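Probable chemoreceptor (Methyl-accepting chemotaxis) transmembrane protein (Rhizobium meliloti, PDB 6D8V) probably senses quaternary ammonium compounds such as 1,1-dimethyl-prolinium through its sensory domain and relays their presence to the bacterial chemotaxis machinery. Local coordinates at residues L6-D9 against G10-E14; L226-G229 against T230-I234. All coordinates share one frame; numbering follows the deposited sequence.

Contact 1 (L6-D9 against G10-E14)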
loop_
_atom_site.group_PDB
_atom_site.type_symbol
_atom_site.label_atom_id
_atom_site.label_comp_id
_atom_site.label_asym_id
_atom_site.label_seq_id
_atom_site.Cartn_x
_atom_site.Cartn_y
_atom_site.Cartn_z
ATOM N N LEU A 6 -5.278 29.675 12.739
ATOM C CA LEU A 6 -5.173 29.832 11.290
ATOM C C LEU A 6 -4.206 28.818 10.685
ATOM O O LEU A 6 -4.453 28.288 9.595
ATOM C CB LEU A 6 -4.736 31.259 10.955
ATOM C CG LEU A 6 -4.243 31.525 9.534
ATOM C CD1 LEU A 6 -5.138 30.836 8.527
ATOM C CD2 LEU A 6 -4.198 33.019 9.271
ATOM N N VAL A 7 -3.093 28.544 11.365
ATOM C CA VAL A 7 -2.192 27.500 10.886
ATOM C C VAL A 7 -2.910 26.161 10.877
ATOM O O VAL A 7 -2.825 25.396 9.906
ATOM C CB VAL A 7 -0.910 27.456 11.743
ATOM C CG1 VAL A 7 -0.009 26.318 11.300
ATOM C CG2 VAL A 7 -0.169 28.782 11.654
ATOM N N PHE A 8 -3.641 25.861 11.952
ATOM C CA PHE A 8 -4.395 24.611 12.021
ATOM C C PHE A 8 -5.412 24.510 10.882
ATOM O O PHE A 8 -5.516 23.463 10.228
ATOM C CB PHE A 8 -5.077 24.502 13.386
ATOM C CG PHE A 8 -5.600 23.130 13.707
ATOM C CD1 PHE A 8 -5.241 22.031 12.947
ATOM C CD2 PHE A 8 -6.465 22.946 14.774
ATOM C CE1 PHE A 8 -5.737 20.768 13.250
ATOM C CE2 PHE A 8 -6.961 21.689 15.080
ATOM C CZ PHE A 8 -6.597 20.598 14.317
ATOM N N ASP A 9 -6.157 25.584 10.608
ATOM C CA ASP A 9 -7.143 25.521 9.531
ATOM C C ASP A 9 -6.470 25.311 8.177
ATOM O O ASP A 9 -6.768 24.340 7.471
ATOM C CB ASP A 9 -8.012 26.783 9.523
ATOM C CG ASP A 9 -8.921 26.883 10.745
ATOM O OD1 ASP A 9 -9.277 25.836 11.334
ATOM O OD2 ASP A 9 -9.282 28.017 11.119
ATOM N N GLY A 10 -5.547 26.202 7.800
ATOM C CA GLY A 10 -4.889 26.077 6.502
ATOM C C GLY A 10 -4.297 24.698 6.272
ATOM O O GLY A 10 -4.475 24.096 5.207
ATOM N N ALA A 11 -3.568 24.183 7.265
ATOM C CA ALA A 11 -3.041 22.822 7.176
ATOM C C ALA A 11 -4.156 21.792 7.011
ATOM O O ALA A 11 -4.031 20.851 6.217
ATOM C CB ALA A 11 -2.205 22.498 8.417
ATOM N N LYS A 12 -5.256 21.950 7.756
ATOM C CA LYS A 12 -6.392 21.045 7.598
ATOM C C LYS A 12 -6.933 21.085 6.173
ATOM O O LYS A 12 -7.200 20.040 5.565
ATOM C CB LYS A 12 -7.497 21.405 8.592
ATOM C CG LYS A 12 -7.630 20.458 9.754
ATOM C CD LYS A 12 -8.131 21.208 10.969
ATOM C CE LYS A 12 -9.471 21.882 10.711
ATOM N NZ LYS A 12 -9.859 22.745 11.862
ATOM N N THR A 13 -7.113 22.292 5.629
ATOM C CA THR A 13 -7.660 22.438 4.284
ATOM C C THR A 13 -6.790 21.727 3.258
ATOM O O THR A 13 -7.297 21.090 2.326
ATOM C CB THR A 13 -7.796 23.922 3.938
ATOM O OG1 THR A 13 -8.958 24.458 4.582
ATOM C CG2 THR A 13 -7.903 24.109 2.435
ATOM N N GLU A 14 -5.476 21.815 3.427
ATOM C CA GLU A 14 -4.546 21.194 2.499
ATOM C C GLU A 14 -4.442 19.687 2.744
ATOM O O GLU A 14 -4.312 18.903 1.796
ATOM C CB GLU A 14 -3.199 21.896 2.649
ATOM C CG GLU A 14 -2.133 21.564 1.652
ATOM C CD GLU A 14 -0.861 22.328 1.956
ATOM O OE1 GLU A 14 -0.956 23.546 2.228
ATOM O OE2 GLU A 14 0.228 21.712 1.945
#
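Phe8 and Asp9 share the ammonium group of Lys12, one turn further along the same helix. Lys12 NZ donates a hydrogen bond to Asp9 OD1 at 3.2 Å, within a salt bridge, the nitrogen arriving nearly along the C-O axis of the carboxylate, and the two side chains lie alongside each other, pointing the same way. The same NZ stands over the Phe8 ring, 4.4 Å from its centroid and 8° off the ring normal, a cation-pi arrangement. Nearer the backbone, Lys12 CD makes a CH-pi contact with that face, 3.3 Å from Phe8 CE1 and displaced toward the rim. Bends at chi2 and chi3 fold the lysine this way, and its long aliphatic chain with a charged end suits both a ring and a carboxylate. This part of the long helix 2-45 packs on the four-stranded antiparallel sheet of strands 191-195, 232-239, 243-254 and 259-268, where Phe8 also touches Val248. Along the backbone the i to i+4 pattern satisfies the carbonyls of Leu6 to Asp9: Gly10 N bonds to Leu6 O (3.0 Å), Ala11 N to Val7 O, Lys12 N to Phe8 O and Thr13 N to Asp9 O (2.8 Å). Ala11, buried, touches Val248 and Val265; its small side chain is consistent with a close approach of helix and sheet.

Contact 2 (L226-G229 against T230-I234)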
loop_
_atom_site.group_PDB
_atom_site.type_symbol
_atom_site.label_atom_id
_atom_site.label_comp_id
_atom_site.label_asym_id
_atom_site.label_seq_id
_atom_site.Cartn_x
_atom_site.Cartn_y
_atom_site.Cartn_z
ATOM N N LEU A 226 -5.236 8.935 15.831
ATOM C CA LEU A 226 -5.542 7.623 15.271
ATOM C C LEU A 226 -6.797 7.007 15.883
ATOM O O LEU A 226 -7.481 6.220 15.222
ATOM C CB LEU A 226 -4.348 6.682 15.463
ATOM C CG LEU A 226 -3.491 6.410 14.225
ATOM C CD1 LEU A 226 -2.323 5.499 14.567
ATOM C CD2 LEU A 226 -4.336 5.808 13.103
ATOM N N SER A 227 -7.109 7.329 17.141
ATOM C CA SER A 227 -8.264 6.712 17.796
ATOM C C SER A 227 -9.554 7.463 17.478
ATOM O O SER A 227 -10.537 6.877 17.004
ATOM C CB SER A 227 -8.047 6.649 19.311
ATOM O OG SER A 227 -6.781 6.115 19.623
ATOM N N THR A 228 -9.565 8.765 17.748
ATOM C CA THR A 228 -10.734 9.589 17.477
ATOM C C THR A 228 -10.997 9.749 15.985
ATOM O O THR A 228 -12.134 10.023 15.591
ATOM C CB THR A 228 -10.554 10.960 18.129
ATOM O OG1 THR A 228 -9.672 11.757 17.331
ATOM C CG2 THR A 228 -9.934 10.788 19.512
ATOM N N GLY A 229 -9.983 9.590 15.147
ATOM C CA GLY A 229 -10.156 9.818 13.727
ATOM C C GLY A 229 -10.335 11.282 13.392
ATOM O O GLY A 229 -10.693 11.633 12.264
ATOM N N THR A 230 -10.087 12.143 14.366
ATOM C CA THR A 230 -10.152 13.576 14.174
ATOM C C THR A 230 -8.755 14.185 14.189
ATOM O O THR A 230 -7.796 13.570 14.663
ATOM C CB THR A 230 -11.018 14.232 15.257
ATOM O OG1 THR A 230 -10.367 14.134 16.529
ATOM C CG2 THR A 230 -12.356 13.529 15.334
ATOM N N PRO A 231 -8.605 15.382 13.640
ATOM C CA PRO A 231 -7.272 15.975 13.512
ATOM C C PRO A 231 -6.709 16.415 14.849
ATOM O O PRO A 231 -7.440 16.781 15.771
ATOM C CB PRO A 231 -7.516 17.177 12.592
ATOM C CG PRO A 231 -8.743 16.785 11.810
ATOM C CD PRO A 231 -9.595 16.071 12.803
ATOM N N ARG A 232 -5.386 16.359 14.951
ATOM C CA ARG A 232 -4.656 16.934 16.068
ATOM C C ARG A 232 -3.554 17.841 15.528
ATOM O O ARG A 232 -3.199 17.784 14.344
ATOM C CB ARG A 232 -4.068 15.845 16.981
ATOM C CG ARG A 232 -5.116 14.991 17.679
ATOM C CD ARG A 232 -5.993 15.824 18.624
ATOM N NE ARG A 232 -7.404 15.438 18.546
ATOM C CZ ARG A 232 -7.902 14.311 19.044
ATOM N NH1 ARG A 232 -9.194 14.047 18.919
ATOM N NH2 ARG A 232 -7.106 13.442 19.656
ATOM N N MET A 233 -3.029 18.698 16.406
ATOM C CA MET A 233 -1.914 19.572 16.069
ATOM C C MET A 233 -0.868 19.488 17.166
ATOM O O MET A 233 -1.162 19.753 18.334
ATOM C CB MET A 233 -2.360 21.020 15.882
ATOM C CG MET A 233 -1.344 21.895 15.147
ATOM S SD MET A 233 -1.712 23.647 15.375
ATOM C CE MET A 233 -0.953 24.376 13.923
ATOM N N ILE A 234 0.346 19.117 16.780
ATOM C CA ILE A 234 1.499 19.126 17.667
ATOM C C ILE A 234 2.147 20.498 17.558
ATOM O O ILE A 234 2.553 20.912 16.465
ATOM C CB ILE A 234 2.477 18.006 17.292
ATOM C CG1 ILE A 234 1.684 16.722 17.037
ATOM C CG2 ILE A 234 3.489 17.783 18.395
ATOM C CD1 ILE A 234 2.498 15.565 16.533
#
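After helix 219-228, Gly229 is the first residue to leave helical phi/psi, turning the backbone with a positive phi (71°), a conformation that favours glycine, before Thr230 and Pro231 lead in extended form into the strand that begins at Arg232. Across this turn the hydroxyls of Thr228 and Thr230 meet: Thr228 OG1 and Thr230 OG1 are hydrogen-bonded at 2.6 Å, and either could be the donor. The side chains cross at about a right angle. In both threonines the hydroxyl sits between the backbone N and the carbonyl carbon (chi1 78° and 68°), which brings the two oxygens together, while Thr230 CG2 packs against the turn, 3.5 Å from Thr228 O. Thr228 OG1 also has a weak hydrogen bond to Asp224 O, back in the helix.

Arg232 reaches back from the strand, approaching Thr228 from the opposite direction, its chain bent at chi2 and chi3. Its guanidinium end comes beside the hydroxyl pair, and Thr228 CG2 lies 3.4 Å from Arg232 NH1. The long arginine also lies along Ser221, Asp224 and Ala225 of the helix. An alanine in its place would probably leave a gap beside Thr228 CG2 and take a positive charge away from the neighbourhood of Asp224. Pro231, meanwhile, suits the extended approach and rests on Tyr250. The whole is a tight helix-to-strand connection, delivering the chain to strand 232-239, an outermost strand, within this chain, of the four-stranded antiparallel sheet.

Overall arrangement
From the N terminus the chain first runs through contact 1, near the start of the long helix 2-45, where successive turns of one helix meet without closing any loop. Most of the chain, including the ligand-binding sheet, then follows before contact 2 turns helix 219-228 into strand 232-239. The two are in series, neither nesting nor crossing, yet their centres lie about 14 Å apart. They meet directly: Met233 CE packs on Val7 CG1 at 3.4 Å, and Pro231 CB lies 3.9 Å from Phe8 CZ. Thus the start of the long helix is laid across strands 232-239, 243-254 and 259-268 of the four-stranded sheet, just past the turn that leads into strand 232-239.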